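Local coordinates for protein condensin complex subunit 3 (Schizosaccharomyces pombe, PDB 5OQR) that serves as a regulatory HEAT-repeat subunit of condensin, the complex that converts interphase chromatin into mitotic-like condensed chromosomes, at residues N53-L58 / I104-N109; W233-R238 / A278-K283. One frame throughout, in Å; residues are numbered along the deposited sequence.

Contact 1 joins helices 52-69 and 94-108 near the N-terminal end of the solenoid, segment 53-58 lying in HEAT 1 and segment 104-109 in HEAT 2; contact 2 joins the C-terminal end of helix 224-235, in HEAT 5, to helix 275-288 further along. They follow each other in series along the chain, with centres about 40 Å apart and nearest atoms about 28 Å apart, so neither touches the other. The centre of contact 1 lies about 40 Å from the centre of the chain, that of contact 2 about 13 Å. Their chemistry differs, a weak salt bridge beside leucine in the first and van der Waals packing without a hydrogen bond between the segments in the second. Residues of both segments 53-58 and 233-238 also meet the chain of another protein.

Contact 1 (N53-L58 / I104-N109); sequences NADRVL and IARVVN
Arg106 reaches across from helix 94-108 to Asp55 and Leu58 on helix 52-69, and every close approach across the contact involves its side chain. That side chain runs extended from CG to NE, with CG anti to the carbonyl carbon (chi1 -58°), which carries the charged end over the gap between helices whose nearest CA atoms, those of Leu58 and Arg106, are 8.5 Å apart. Asp55 meets it at about a right angle. A single pair forms the salt bridge, Arg106 NH1 to Asp55 OD1 at 3.3 Å, and the N-H...O angle of 122° marks the hydrogen bond within it as weak. The carboxylate and guanidinium planes are 30° apart and OD1 approaches obliquely, so this is not a two-pronged, coplanar pairing. Leu58 supplies the apolar side: its CD2 lies 4.2 Å above one face of the Arg106 guanidinium, displaced toward the rim, while its CG is 4.1 Å from both CD and NH2 of Arg106. Leu58 is buried and also packs on Gln102 and Ile103 of helix 94-108. Arg59 brings a like charge close to Arg106 NH2. The long, bent hydrogen bond suggests an attraction that is largely electrostatic, with Leu58 packed against one guanidinium face; the Asp55 carboxylate probably offsets part of the repulsion between Arg106 and the nearby Arg59.

Contact 2 (W233-R238 / A278-K283); sequences WGLNDR and AVLAIK
Leu280 of helix 275-288 meets both Leu235 and Asn236, near the C-terminal end of helix 224-235, and the contact grades from a buried apolar side to the exposed residue Asn236. On the buried side the nearest CA atoms, those of Leu235 and Ala281, are 7.2 Å apart. Leu235 and Leu280 each direct their CB toward the opposing segment, and Leu235 CB comes to 3.4 Å from Leu280 CD2. The CG of Leu280 stands anti to its own nitrogen (chi1 177°), which carries the CD2 branch into the angle between Leu235 and Asn236. Leu235 sends CD1 alongside the other helix, 3.5 Å from the CA of Ala281 and 4.0 Å from its CB; the same side chain packs on Ala246 of helix 240-257, so it is buried between two helices. Asn236 forms the looser side by its exposure and its lack of any polar hold on segment 278-283: OD1 and ND2 each lie 3.3 Å from Leu280 CD2, a van der Waals approach, while ND2 is hydrogen-bonded to the carbonyl of Lys232. No hydrogen bond crosses between the segments. An alanine here in place of Leu280 lacks the CD2 methyl that touches Leu235 CB and the Asn236 amide, and is likely to open a gap between the two segments. A weak bond from Lys284 NZ to Leu235 O adds one polar link beside this apolar packing. Such packing joins helices of an alpha-solenoid: segment 233-238 lies in HEAT 5, and helix 275-288 follows further along the chain.

Contact 1 (N53-L58 / I104-N109)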
ATOM      1  N   ASN A  53      23.822 -10.734 -30.594  1.00122.06           N
ATOM      2  CA  ASN A  53      25.075 -11.425 -30.874  1.00119.68           C
ATOM      3  C   ASN A  53      26.019 -11.394 -29.681  1.00119.51           C
ATOM      4  O   ASN A  53      26.300 -12.436 -29.079  1.00119.29           O
ATOM      5  CB  ASN A  53      25.771 -10.799 -32.081  1.00123.16           C
ATOM      6  CG  ASN A  53      25.049 -11.079 -33.374  1.00129.18           C
ATOM      7  OD1 ASN A  53      24.003 -11.728 -33.386  1.00129.39           O
ATOM      8  ND2 ASN A  53      25.603 -10.592 -34.475  1.00133.78           N
ATOM      9  N   ALA A  54      26.518 -10.203 -29.348  1.00112.86           N
ATOM     10  CA  ALA A  54      27.516 -10.023 -28.299  1.00108.12           C
ATOM     11  C   ALA A  54      27.251 -10.934 -27.108  1.00114.71           C
ATOM     12  O   ALA A  54      28.188 -11.472 -26.508  1.00114.17           O
ATOM     13  CB  ALA A  54      27.545  -8.564 -27.847  1.00102.25           C
ATOM     14  N   ASP A  55      25.977 -11.114 -26.760  1.00118.57           N
ATOM     15  CA  ASP A  55      25.634 -12.046 -25.694  1.00113.95           C
ATOM     16  C   ASP A  55      25.807 -13.489 -26.152  1.00112.29           C
ATOM     17  O   ASP A  55      26.319 -14.327 -25.402  1.00111.36           O
ATOM     18  CB  ASP A  55      24.206 -11.789 -25.217  1.00121.55           C
ATOM     19  CG  ASP A  55      24.020 -10.386 -24.668  1.00112.84           C
ATOM     20  OD1 ASP A  55      24.350 -10.162 -23.483  1.00109.95           O
ATOM     21  OD2 ASP A  55      23.547  -9.508 -25.418  1.00105.37           O
ATOM     22  N   ARG A  56      25.398 -13.800 -27.385  1.00116.57           N
ATOM     23  CA  ARG A  56      25.622 -15.141 -27.918  1.00111.92           C
ATOM     24  C   ARG A  56      27.105 -15.483 -27.913  1.00107.91           C
ATOM     25  O   ARG A  56      27.516 -16.516 -27.372  1.00105.22           O
ATOM     26  CB  ARG A  56      25.061 -15.255 -29.336  1.00115.59           C
ATOM     27  CG  ARG A  56      23.555 -15.134 -29.435  1.00118.98           C
ATOM     28  CD  ARG A  56      23.045 -15.840 -30.679  1.00118.76           C
ATOM     29  NE  ARG A  56      21.722 -15.370 -31.077  1.00118.98           N
ATOM     30  CZ  ARG A  56      21.498 -14.241 -31.744  1.00121.15           C
ATOM     31  NH1 ARG A  56      22.508 -13.452 -32.088  1.00124.44           N
ATOM     32  NH2 ARG A  56      20.259 -13.896 -32.063  1.00124.53           N
ATOM     33  N   VAL A  57      27.925 -14.622 -28.521  1.00105.09           N
ATOM     34  CA  VAL A  57      29.370 -14.835 -28.518  1.00103.00           C
ATOM     35  C   VAL A  57      29.862 -15.018 -27.090  1.00 99.23           C
ATOM     36  O   VAL A  57      30.611 -15.953 -26.782  1.00 97.94           O
ATOM     37  CB  VAL A  57      30.085 -13.660 -29.210  1.00101.55           C
ATOM     38  CG1 VAL A  57      31.596 -13.850 -29.167  1.00103.12           C
ATOM     39  CG2 VAL A  57      29.611 -13.526 -30.651  1.00108.70           C
ATOM     40  N   LEU A  58      29.444 -14.123 -26.195  1.00102.40           N
ATOM     41  CA  LEU A  58      29.866 -14.225 -24.805  1.00102.29           C
ATOM     42  C   LEU A  58      29.316 -15.484 -24.151  1.00100.72           C
ATOM     43  O   LEU A  58      29.978 -16.069 -23.285  1.00102.62           O
ATOM     44  CB  LEU A  58      29.427 -12.974 -24.040  1.00103.24           C
ATOM     45  CG  LEU A  58      29.944 -12.768 -22.614  1.00 98.76           C
ATOM     46  CD1 LEU A  58      31.372 -13.270 -22.431  1.00100.17           C
ATOM     47  CD2 LEU A  58      29.850 -11.292 -22.251  1.00 89.18           C
ATOM     48  N   ILE A 104      33.466  -9.738 -17.101  1.00 81.72           N
ATOM     49  CA  ILE A 104      34.066 -10.153 -15.835  1.00 88.48           C
ATOM     50  C   ILE A 104      33.050 -10.901 -14.985  1.00 86.98           C
ATOM     51  O   ILE A 104      33.372 -11.922 -14.366  1.00 82.65           O
ATOM     52  CB  ILE A 104      34.642  -8.934 -15.092  1.00 90.25           C
ATOM     53  CG1 ILE A 104      35.848  -8.385 -15.857  1.00 94.71           C
ATOM     54  CG2 ILE A 104      35.045  -9.307 -13.661  1.00 87.96           C
ATOM     55  CD1 ILE A 104      36.364  -7.079 -15.323  1.00 97.96           C
ATOM     56  N   ALA A 105      31.810 -10.411 -14.940  1.00 83.31           N
ATOM     57  CA  ALA A 105      30.787 -11.057 -14.124  1.00 84.78           C
ATOM     58  C   ALA A 105      30.605 -12.514 -14.525  1.00 84.92           C
ATOM     59  O   ALA A 105      30.534 -13.403 -13.668  1.00 88.65           O
ATOM     60  CB  ALA A 105      29.464 -10.301 -14.247  1.00 84.60           C
ATOM     61  N   ARG A 106      30.531 -12.780 -15.828  1.00 86.43           N
ATOM     62  CA  ARG A 106      30.250 -14.133 -16.291  1.00 82.66           C
ATOM     63  C   ARG A 106      31.483 -15.025 -16.219  1.00 87.14           C
ATOM     64  O   ARG A 106      31.376 -16.205 -15.870  1.00 96.04           O
ATOM     65  CB  ARG A 106      29.715 -14.095 -17.722  1.00 83.14           C
ATOM     66  CG  ARG A 106      28.455 -13.267 -17.900  1.00 86.97           C
ATOM     67  CD  ARG A 106      27.775 -13.597 -19.218  1.00 92.13           C
ATOM     68  NE  ARG A 106      26.652 -12.711 -19.508  1.00 93.57           N
ATOM     69  CZ  ARG A 106      25.893 -12.799 -20.595  1.00 98.10           C
ATOM     70  NH1 ARG A 106      24.891 -11.950 -20.779  1.00 97.32           N
ATOM     71  NH2 ARG A 106      26.130 -13.737 -21.503  1.00105.20           N
ATOM     72  N   VAL A 107      32.659 -14.484 -16.541  1.00 91.52           N
ATOM     73  CA  VAL A 107      33.848 -15.323 -16.647  1.00102.06           C
ATOM     74  C   VAL A 107      34.326 -15.759 -15.267  1.00 97.38           C
ATOM     75  O   VAL A 107      34.654 -16.933 -15.056  1.00 94.07           O
ATOM     76  CB  VAL A 107      34.953 -14.587 -17.428  1.00 94.98           C
ATOM     77  CG1 VAL A 107      36.200 -15.454 -17.534  1.00101.84           C
ATOM     78  CG2 VAL A 107      34.458 -14.218 -18.819  1.00 92.10           C
ATOM     79  N   VAL A 108      34.382 -14.831 -14.308  1.00 96.18           N
ATOM     80  CA  VAL A 108      34.821 -15.200 -12.965  1.00101.72           C
ATOM     81  C   VAL A 108      33.927 -16.290 -12.397  1.00113.02           C
ATOM     82  O   VAL A 108      34.390 -17.156 -11.644  1.00116.03           O
ATOM     83  CB  VAL A 108      34.855 -13.967 -12.039  1.00 83.01           C
ATOM     84  CG1 VAL A 108      33.442 -13.471 -11.731  1.00 86.98           C
ATOM     85  CG2 VAL A 108      35.598 -14.294 -10.755  1.00 85.21           C
ATOM     86  N   ASN A 109      32.640 -16.271 -12.746  1.00109.28           N
ATOM     87  CA  ASN A 109      31.712 -17.287 -12.269  1.00112.96           C
ATOM     88  C   ASN A 109      32.076 -18.685 -12.749  1.00117.34           C
ATOM     89  O   ASN A 109      31.544 -19.663 -12.213  1.00120.38           O
ATOM     90  CB  ASN A 109      30.292 -16.940 -12.723  1.00109.87           C
ATOM     91  CG  ASN A 109      29.249 -17.869 -12.134  1.00104.72           C
ATOM     92  OD1 ASN A 109      29.295 -18.200 -10.949  1.00101.70           O
ATOM     93  ND2 ASN A 109      28.307 -18.300 -12.964  1.00 94.90           N
TER

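Contact 2 (W233-R238 / A278-K283)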
ATOM      1  N   TRP A 233       1.696  -8.192   3.188  1.00 47.51           N
ATOM      2  CA  TRP A 233       2.048  -7.438   1.989  1.00 50.96           C
ATOM      3  C   TRP A 233       1.796  -8.258   0.730  1.00 44.42           C
ATOM      4  O   TRP A 233       1.175  -7.776  -0.223  1.00 39.56           O
ATOM      5  CB  TRP A 233       3.512  -7.005   2.060  1.00 52.34           C
ATOM      6  CG  TRP A 233       3.770  -5.849   2.976  1.00 61.34           C
ATOM      7  CD1 TRP A 233       2.893  -4.863   3.320  1.00 75.02           C
ATOM      8  CD2 TRP A 233       4.990  -5.559   3.666  1.00 67.50           C
ATOM      9  NE1 TRP A 233       3.492  -3.976   4.178  1.00 82.57           N
ATOM     10  CE2 TRP A 233       4.779  -4.381   4.408  1.00 78.23           C
ATOM     11  CE3 TRP A 233       6.240  -6.181   3.729  1.00 70.69           C
ATOM     12  CZ2 TRP A 233       5.772  -3.812   5.202  1.00 89.86           C
ATOM     13  CZ3 TRP A 233       7.224  -5.615   4.518  1.00 75.61           C
ATOM     14  CH2 TRP A 233       6.985  -4.443   5.244  1.00 84.47           C
ATOM     15  N   GLY A 234       2.267  -9.505   0.712  1.00 36.33           N
ATOM     16  CA  GLY A 234       2.177 -10.300  -0.501  1.00 35.68           C
ATOM     17  C   GLY A 234       0.746 -10.583  -0.917  1.00 38.74           C
ATOM     18  O   GLY A 234       0.365 -10.362  -2.067  1.00 46.48           O
ATOM     19  N   LEU A 235      -0.066 -11.081   0.016  1.00 39.31           N
ATOM     20  CA  LEU A 235      -1.414 -11.518  -0.321  1.00 38.53           C
ATOM     21  C   LEU A 235      -2.374 -10.363  -0.569  1.00 41.25           C
ATOM     22  O   LEU A 235      -3.460 -10.592  -1.110  1.00 37.58           O
ATOM     23  CB  LEU A 235      -1.958 -12.411   0.791  1.00 39.48           C
ATOM     24  CG  LEU A 235      -1.051 -13.575   1.197  1.00 35.47           C
ATOM     25  CD1 LEU A 235      -1.733 -14.407   2.263  1.00 36.88           C
ATOM     26  CD2 LEU A 235      -0.683 -14.435  -0.003  1.00 28.59           C
ATOM     27  N   ASN A 236      -2.007  -9.140  -0.190  1.00 45.67           N
ATOM     28  CA  ASN A 236      -2.821  -7.960  -0.447  1.00 45.87           C
ATOM     29  C   ASN A 236      -2.244  -7.091  -1.556  1.00 43.73           C
ATOM     30  O   ASN A 236      -2.746  -5.988  -1.789  1.00 50.28           O
ATOM     31  CB  ASN A 236      -2.969  -7.134   0.832  1.00 47.07           C
ATOM     32  CG  ASN A 236      -3.957  -7.740   1.806  1.00 44.89           C
ATOM     33  OD1 ASN A 236      -5.084  -8.067   1.439  1.00 51.01           O
ATOM     34  ND2 ASN A 236      -3.536  -7.901   3.053  1.00 44.60           N
ATOM     35  N   ASP A 237      -1.214  -7.564  -2.251  1.00 42.99           N
ATOM     36  CA  ASP A 237      -0.518  -6.724  -3.213  1.00 51.90           C
ATOM     37  C   ASP A 237      -1.443  -6.323  -4.357  1.00 49.33           C
ATOM     38  O   ASP A 237      -2.350  -7.060  -4.747  1.00 47.89           O
ATOM     39  CB  ASP A 237       0.707  -7.447  -3.763  1.00 54.87           C
ATOM     40  CG  ASP A 237       1.638  -6.518  -4.514  1.00 53.94           C
ATOM     41  OD1 ASP A 237       1.455  -6.351  -5.738  1.00 51.48           O
ATOM     42  OD2 ASP A 237       2.547  -5.946  -3.877  1.00 48.17           O
ATOM     43  N   ARG A 238      -1.190  -5.133  -4.903  1.00 55.03           N
ATOM     44  CA  ARG A 238      -2.049  -4.585  -5.946  1.00 54.86           C
ATOM     45  C   ARG A 238      -1.829  -5.279  -7.284  1.00 57.79           C
ATOM     46  O   ARG A 238      -2.745  -5.329  -8.112  1.00 54.12           O
ATOM     47  CB  ARG A 238      -1.799  -3.086  -6.090  1.00 73.87           C
ATOM     48  CG  ARG A 238      -1.927  -2.303  -4.793  1.00 88.22           C
ATOM     49  CD  ARG A 238      -3.376  -2.011  -4.458  1.00 97.21           C
ATOM     50  NE  ARG A 238      -3.508  -1.353  -3.161  1.00108.24           N
ATOM     51  CZ  ARG A 238      -4.588  -0.689  -2.760  1.00110.41           C
ATOM     52  NH1 ARG A 238      -5.643  -0.579  -3.557  1.00112.44           N
ATOM     53  NH2 ARG A 238      -4.611  -0.126  -1.560  1.00115.55           N
ATOM     54  N   ALA A 278      -4.296 -14.107   8.971  1.00 37.69           N
ATOM     55  CA  ALA A 278      -4.461 -15.556   8.990  1.00 34.62           C
ATOM     56  C   ALA A 278      -5.644 -15.986   8.134  1.00 31.64           C
ATOM     57  O   ALA A 278      -5.573 -16.998   7.429  1.00 29.82           O
ATOM     58  CB  ALA A 278      -4.630 -16.044  10.427  1.00 32.06           C
ATOM     59  N   VAL A 279      -6.741 -15.230   8.178  1.00 31.06           N
ATOM     60  CA  VAL A 279      -7.889 -15.540   7.331  1.00 27.68           C
ATOM     61  C   VAL A 279      -7.504 -15.428   5.863  1.00 29.05           C
ATOM     62  O   VAL A 279      -7.774 -16.328   5.061  1.00 31.33           O
ATOM     63  CB  VAL A 279      -9.074 -14.618   7.674  1.00 32.58           C
ATOM     64  CG1 VAL A 279     -10.221 -14.822   6.693  1.00 31.92           C
ATOM     65  CG2 VAL A 279      -9.550 -14.873   9.091  1.00 33.19           C
ATOM     66  N   LEU A 280      -6.871 -14.314   5.490  1.00 30.98           N
ATOM     67  CA  LEU A 280      -6.485 -14.106   4.099  1.00 27.23           C
ATOM     68  C   LEU A 280      -5.555 -15.209   3.612  1.00 31.31           C
ATOM     69  O   LEU A 280      -5.699 -15.702   2.488  1.00 35.17           O
ATOM     70  CB  LEU A 280      -5.824 -12.736   3.947  1.00 33.09           C
ATOM     71  CG  LEU A 280      -5.288 -12.364   2.563  1.00 29.80           C
ATOM     72  CD1 LEU A 280      -6.413 -12.268   1.549  1.00 30.79           C
ATOM     73  CD2 LEU A 280      -4.521 -11.059   2.638  1.00 26.85           C
ATOM     74  N   ALA A 281      -4.594 -15.612   4.446  1.00 29.96           N
ATOM     75  CA  ALA A 281      -3.687 -16.688   4.064  1.00 32.99           C
ATOM     76  C   ALA A 281      -4.448 -17.973   3.766  1.00 30.67           C
ATOM     77  O   ALA A 281      -4.158 -18.661   2.780  1.00 34.44           O
ATOM     78  CB  ALA A 281      -2.657 -16.919   5.168  1.00 30.44           C
ATOM     79  N   ILE A 282      -5.426 -18.315   4.604  1.00 30.43           N
ATOM     80  CA  ILE A 282      -6.213 -19.524   4.375  1.00 31.09           C
ATOM     81  C   ILE A 282      -6.958 -19.420   3.053  1.00 28.11           C
ATOM     82  O   ILE A 282      -6.947 -20.349   2.238  1.00 32.51           O
ATOM     83  CB  ILE A 282      -7.176 -19.765   5.553  1.00 33.13           C
ATOM     84  CG1 ILE A 282      -6.388 -20.074   6.827  1.00 34.39           C
ATOM     85  CG2 ILE A 282      -8.142 -20.912   5.243  1.00 30.19           C
ATOM     86  CD1 ILE A 282      -7.226 -20.067   8.090  1.00 42.46           C
ATOM     87  N   LYS A 283      -7.624 -18.289   2.823  1.00 29.06           N
ATOM     88  CA  LYS A 283      -8.383 -18.118   1.590  1.00 28.75           C
ATOM     89  C   LYS A 283      -7.480 -18.212   0.369  1.00 30.93           C
ATOM     90  O   LYS A 283      -7.837 -18.850  -0.626  1.00 38.77           O
ATOM     91  CB  LYS A 283      -9.119 -16.780   1.614  1.00 28.58           C
ATOM     92  CG  LYS A 283     -10.138 -16.672   2.728  1.00 27.24           C
ATOM     93  CD  LYS A 283     -11.013 -15.447   2.582  1.00 27.64           C
ATOM     94  CE  LYS A 283     -12.154 -15.474   3.580  1.00 32.69           C
ATOM     95  NZ  LYS A 283     -13.089 -14.335   3.408  1.00 36.40           N
TER